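Local coordinates for Lmo0812 protein (Listeria monocytogenes serovar 1/2a, PDB 4YF1) that is a putative pyrophosphohydrolase of the HD-domain superfamily, probably removing the 3'-diphosphate from guanosine-3',5'-bis(diphosphate), at residues D82-A85 with S86-N90; D148-K151 with W152-G156. One frame throughout, in Å; residues are numbered along the deposited sequence. Where two conformers were deposited one is given.

Interaction 1 of 2, residues D82-A85 with S86-N90; sequences DLVA and SHTEN
Thr88 reaches back over the last turn of helix 78-87 and grips the carbonyl of Val84. Starting from its root, Thr88 CB sits 3.8 Å from Val84 O, near enough for the hydroxyl to close the gap. OG1 stands anti to the carbonyl carbon (chi1 -62°), which turns it onto the helix, and it donates to Val84 O at 2.8 Å while also brushing Val84 CG1. The hydroxyl comes in above the carbonyl plane, 51° out of it; His87 N, 3.3 Å from Val84 O, donates from the opposite face. One oxygen is thus held by two donors just where the regular i to i+4 pattern runs out, and a weak bond from Thr88 N to Ala85 O adds to the closing turn.

Two residues earlier, Ser86 turns its hydroxyl onto a carbonyl three residues back. Its OG, rotated between the backbone N and the carbonyl carbon (chi1 74°), folds over to donate to Leu83 O at 2.6 Å. Ser86 N meanwhile bonds to Asp82 O at 3.1 Å. Both hydroxyls therefore serve carbonyls near the helix end.

Around this turn, Leu83 and Val84 pack on helix 50-64, and Asp82 forms a salt bridge with Arg73. In the conformer modelled here, His87 stacks on His59 and its NE2 is hydrogen-bonded to Asp120. This is a C-terminal helix end secured by side-chain hydroxyls, next to residues consistent with the H...HD...D site of an HD domain.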
loop_
_atom_site.group_PDB
_atom_site.type_symbol
_atom_site.label_atom_id
_atom_site.label_comp_id
_atom_site.label_asym_id
_atom_site.label_seq_id
_atom_site.Cartn_x
_atom_site.Cartn_y
_atom_site.Cartn_z
ATOM N N ASP A 82 -3.901 3.161 13.192
ATOM C CA ASP A 82 -5.205 3.005 13.838
ATOM C C ASP A 82 -6.255 2.420 12.927
ATOM O O ASP A 82 -7.107 1.636 13.374
ATOM C CB ASP A 82 -5.703 4.326 14.412
ATOM C CG ASP A 82 -4.908 4.768 15.633
ATOM O OD1 ASP A 82 -4.146 3.942 16.195
ATOM O OD2 ASP A 82 -5.047 5.953 16.018
ATOM N N LEU A 83 -6.226 2.808 11.663
ATOM C CA LEU A 83 -7.190 2.259 10.710
ATOM C C LEU A 83 -6.909 0.739 10.541
ATOM O O LEU A 83 -7.827 -0.085 10.566
ATOM C CB LEU A 83 -7.144 3.012 9.372
ATOM C CG LEU A 83 -7.791 4.413 9.395
ATOM C CD1 LEU A 83 -7.442 5.193 8.142
ATOM C CD2 LEU A 83 -9.303 4.291 9.544
ATOM N N VAL A 84 -5.641 0.393 10.427
ATOM C CA VAL A 84 -5.230 -1.001 10.296
ATOM C C VAL A 84 -5.639 -1.826 11.514
ATOM O O VAL A 84 -6.208 -2.928 11.373
ATOM C CB VAL A 84 -3.707 -1.114 10.064
ATOM C CG1 VAL A 84 -3.246 -2.562 10.185
ATOM C CG2 VAL A 84 -3.359 -0.600 8.690
ATOM N N ALA A 85 -5.358 -1.301 12.703
ATOM C CA ALA A 85 -5.691 -1.996 13.936
ATOM C C ALA A 85 -7.177 -2.211 14.094
ATOM O O ALA A 85 -7.580 -3.197 14.725
ATOM C CB ALA A 85 -5.153 -1.247 15.153
ATOM N N SER A 86 -8.002 -1.318 13.532
ATOM C CA SER A 86 -9.449 -1.460 13.675
ATOM C C SER A 86 -10.004 -2.789 13.110
ATOM O O SER A 86 -10.993 -3.293 13.633
ATOM C CB SER A 86 -10.207 -0.292 13.051
ATOM O OG SER A 86 -10.220 -0.326 11.626
ATOM N N HIS A 87 -9.357 -3.373 12.106
ATOM C CA HIS A 87 -9.837 -4.636 11.490
ATOM C C HIS A 87 -8.917 -5.853 11.640
ATOM O O HIS A 87 -9.196 -6.913 11.084
ATOM C CB HIS A 87 -10.135 -4.395 10.006
ATOM C CG HIS A 87 -10.478 -5.639 9.241
ATOM N ND1 HIS A 87 -11.126 -6.711 9.818
ATOM C CD2 HIS A 87 -10.383 -5.926 7.921
ATOM C CE1 HIS A 87 -11.348 -7.635 8.899
ATOM N NE2 HIS A 87 -10.917 -7.180 7.738
ATOM N N THR A 88 -7.854 -5.713 12.414
ATOM C CA THR A 88 -6.868 -6.790 12.590
ATOM C C THR A 88 -7.424 -7.754 13.633
ATOM O O THR A 88 -7.908 -7.321 14.663
ATOM C CB THR A 88 -5.508 -6.247 13.104
ATOM O OG1 THR A 88 -4.955 -5.333 12.150
ATOM C CG2 THR A 88 -4.502 -7.381 13.336
ATOM N N GLU A 89 -7.345 -9.053 13.356
ATOM C CA GLU A 89 -7.829 -10.070 14.284
ATOM C C GLU A 89 -6.775 -10.356 15.344
ATOM O O GLU A 89 -5.583 -10.260 15.080
ATOM C CB GLU A 89 -8.149 -11.382 13.543
ATOM C CG GLU A 89 -9.314 -11.318 12.558
ATOM C CD GLU A 89 -9.606 -12.657 11.870
ATOM O OE1 GLU A 89 -8.760 -13.578 11.906
ATOM O OE2 GLU A 89 -10.683 -12.775 11.251
ATOM N N ASN A 90 -7.223 -10.666 16.550
ATOM C CA ASN A 90 -6.324 -11.132 17.581
ATOM C C ASN A 90 -6.231 -12.651 17.329
ATOM O O ASN A 90 -7.147 -13.396 17.678
ATOM C CB ASN A 90 -6.876 -10.837 18.967
ATOM C CG ASN A 90 -5.938 -11.290 20.077
ATOM O OD1 ASN A 90 -5.310 -12.352 19.993
ATOM N ND2 ASN A 90 -5.838 -10.473 21.134
#

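Interaction 2 of 2, residues D148-K151 with W152-G156; sequences DLQK and WYNQG
Trp152 and Leu149 meet on one flank of a regular alpha-helix, 147-160, where four successive i to i+4 backbone bonds tie 148-151 to the next turn. At Trp152 the first of these runs from its N to Asp148 O, 2.8 Å. With CG anti to the backbone N, the indole projects outward from the helix with its CE3 edge facing the preceding turn, and CE3 lies 3.5 Å from Leu149 O, the oxygen sitting in the ring plane. Leu149 CD2 makes a looser apolar contact with the same CE3, at 4.3 Å. Lys99 of helix 95-108 also touches this indole.

Tyr153 follows with N to Leu149 O, 2.9 Å. Its ring runs side by side with the Gln150 side chain, both pointing the same way, and Gln150 OE1 lies in the ring plane at the CD2 edge, 3.9 Å away. The amide is turned 49° from the ring, so the two flat groups are not stacked. A bend at chi2 (-73°) brings the Gln150 amide back to this edge. The Gln150 side chain also touches Trp95 and Phe143.

Next, Asn154 N bonds to Gln150 O almost straight, N-H...O 172°. Its side chain packs on Val181 and Phe185, joining this helix to helix 172-184 and the residue just beyond it.

Gln155 continues the series through N to Lys151 O. Its CB and CG rest close to that same carbonyl, while the Lys151 chain runs obliquely across the Gln155 amide. Lys151 CG lies near the amide carbon, and farther out Lys151 CE comes 3.7 Å from Gln155 NE2.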
loop_
_atom_site.group_PDB
_atom_site.type_symbol
_atom_site.label_atom_id
_atom_site.label_comp_id
_atom_site.label_asym_id
_atom_site.label_seq_id
_atom_site.Cartn_x
_atom_site.Cartn_y
_atom_site.Cartn_z
ATOM N N ASP A 148 -21.832 -23.783 7.166
ATOM C CA ASP A 148 -22.675 -23.101 8.136
ATOM C C ASP A 148 -21.979 -21.872 8.744
ATOM O O ASP A 148 -22.562 -20.765 8.774
ATOM C CB ASP A 148 -23.080 -24.043 9.264
ATOM C CG ASP A 148 -23.911 -25.219 8.782
ATOM O OD1 ASP A 148 -24.416 -25.211 7.652
ATOM O OD2 ASP A 148 -24.075 -26.153 9.580
ATOM N N LEU A 149 -20.727 -22.071 9.169
ATOM C CA LEU A 149 -19.955 -21.017 9.800
ATOM C C LEU A 149 -19.629 -19.890 8.823
ATOM O O LEU A 149 -19.723 -18.699 9.192
ATOM C CB LEU A 149 -18.672 -21.575 10.441
ATOM C CG LEU A 149 -18.812 -22.187 11.837
ATOM C CD1 LEU A 149 -17.463 -22.734 12.296
ATOM C CD2 LEU A 149 -19.337 -21.166 12.850
ATOM N N GLN A 150 -19.230 -20.246 7.605
ATOM C CA GLN A 150 -18.963 -19.246 6.565
ATOM C C GLN A 150 -20.212 -18.478 6.183
ATOM O O GLN A 150 -20.149 -17.260 5.940
ATOM C CB GLN A 150 -18.271 -19.847 5.347
ATOM C CG GLN A 150 -16.822 -20.208 5.625
ATOM C CD GLN A 150 -15.901 -19.008 5.743
ATOM O OE1 GLN A 150 -16.346 -17.868 5.737
ATOM N NE2 GLN A 150 -14.618 -19.263 5.909
ATOM N N LYS A 151 -21.349 -19.156 6.159
ATOM C CA LYS A 151 -22.613 -18.479 5.910
ATOM C C LYS A 151 -22.970 -17.509 7.020
ATOM O O LYS A 151 -23.314 -16.324 6.746
ATOM C CB LYS A 151 -23.712 -19.483 5.766
ATOM C CG LYS A 151 -25.108 -18.923 5.552
ATOM C CD LYS A 151 -25.977 -20.080 5.046
ATOM C CE LYS A 151 -27.431 -19.712 4.857
ATOM N NZ LYS A 151 -28.182 -19.739 6.141
ATOM N N TRP A 152 -22.834 -17.984 8.268
ATOM C CA TRP A 152 -23.133 -17.162 9.433
ATOM C C TRP A 152 -22.283 -15.893 9.406
ATOM O O TRP A 152 -22.776 -14.812 9.682
ATOM C CB TRP A 152 -22.895 -17.935 10.736
ATOM C CG TRP A 152 -22.718 -17.062 11.954
ATOM C CD1 TRP A 152 -23.693 -16.468 12.708
ATOM C CD2 TRP A 152 -21.467 -16.677 12.539
ATOM N NE1 TRP A 152 -23.114 -15.746 13.733
ATOM C CE2 TRP A 152 -21.754 -15.861 13.642
ATOM C CE3 TRP A 152 -20.133 -16.953 12.232
ATOM C CZ2 TRP A 152 -20.755 -15.314 14.438
ATOM C CZ3 TRP A 152 -19.130 -16.420 13.035
ATOM C CH2 TRP A 152 -19.449 -15.612 14.125
ATOM N N TYR A 153 -21.008 -16.056 9.081
ATOM C CA TYR A 153 -20.045 -14.938 9.071
ATOM C C TYR A 153 -20.349 -13.869 8.013
ATOM O O TYR A 153 -20.503 -12.675 8.336
ATOM C CB TYR A 153 -18.630 -15.512 8.899
ATOM C CG TYR A 153 -17.536 -14.490 8.772
ATOM C CD1 TYR A 153 -17.524 -13.366 9.582
ATOM C CD2 TYR A 153 -16.448 -14.685 7.904
ATOM C CE1 TYR A 153 -16.516 -12.432 9.487
ATOM C CE2 TYR A 153 -15.415 -13.743 7.822
ATOM C CZ TYR A 153 -15.465 -12.627 8.612
ATOM O OH TYR A 153 -14.439 -11.678 8.602
ATOM N N ASN A 154 -20.470 -14.308 6.765
ATOM C CA ASN A 154 -20.726 -13.411 5.641
ATOM C C ASN A 154 -22.102 -12.756 5.723
ATOM O O ASN A 154 -22.242 -11.523 5.475
ATOM C CB ASN A 154 -20.470 -14.152 4.329
ATOM C CG ASN A 154 -18.993 -14.417 4.110
ATOM O OD1 ASN A 154 -18.461 -15.540 4.334
ATOM N ND2 ASN A 154 -18.298 -13.392 3.741
ATOM N N GLN A 155 -23.103 -13.519 6.169
ATOM C CA GLN A 155 -24.433 -12.932 6.383
ATOM C C GLN A 155 -24.354 -11.903 7.509
ATOM O O GLN A 155 -24.998 -10.815 7.421
ATOM C CB GLN A 155 -25.490 -14.008 6.655
ATOM C CG GLN A 155 -25.854 -14.687 5.375
ATOM C CD GLN A 155 -26.962 -15.708 5.541
ATOM O OE1 GLN A 155 -27.323 -16.114 6.654
ATOM N NE2 GLN A 155 -27.528 -16.077 4.448
ATOM N N GLY A 156 -23.535 -12.188 8.532
ATOM C CA GLY A 156 -23.337 -11.227 9.628
ATOM C C GLY A 156 -22.767 -9.872 9.143
ATOM O O GLY A 156 -23.239 -8.794 9.577
#

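How the interactions relate
Interaction 1 comes first along the chain, at the end of helix 78-87, and interaction 2 follows within helix 147-160. Their centres are 21 Å apart, yet their nearest atoms come within about 5 Å without touching. Helix 95-108 links them: Ser86 and His87 pack on it from one contact, Leu149, Gln150, Trp152 and Tyr153 from the other. Each has a side chain at or near the His35, His59, Asp60 and Asp120 cluster, a probable HD-type site with no metal bound to it here. His87 touches that cluster, whereas Tyr153 lies near it without contact. The bound sodium is separate, about 7 Å from the Thr88 side chain.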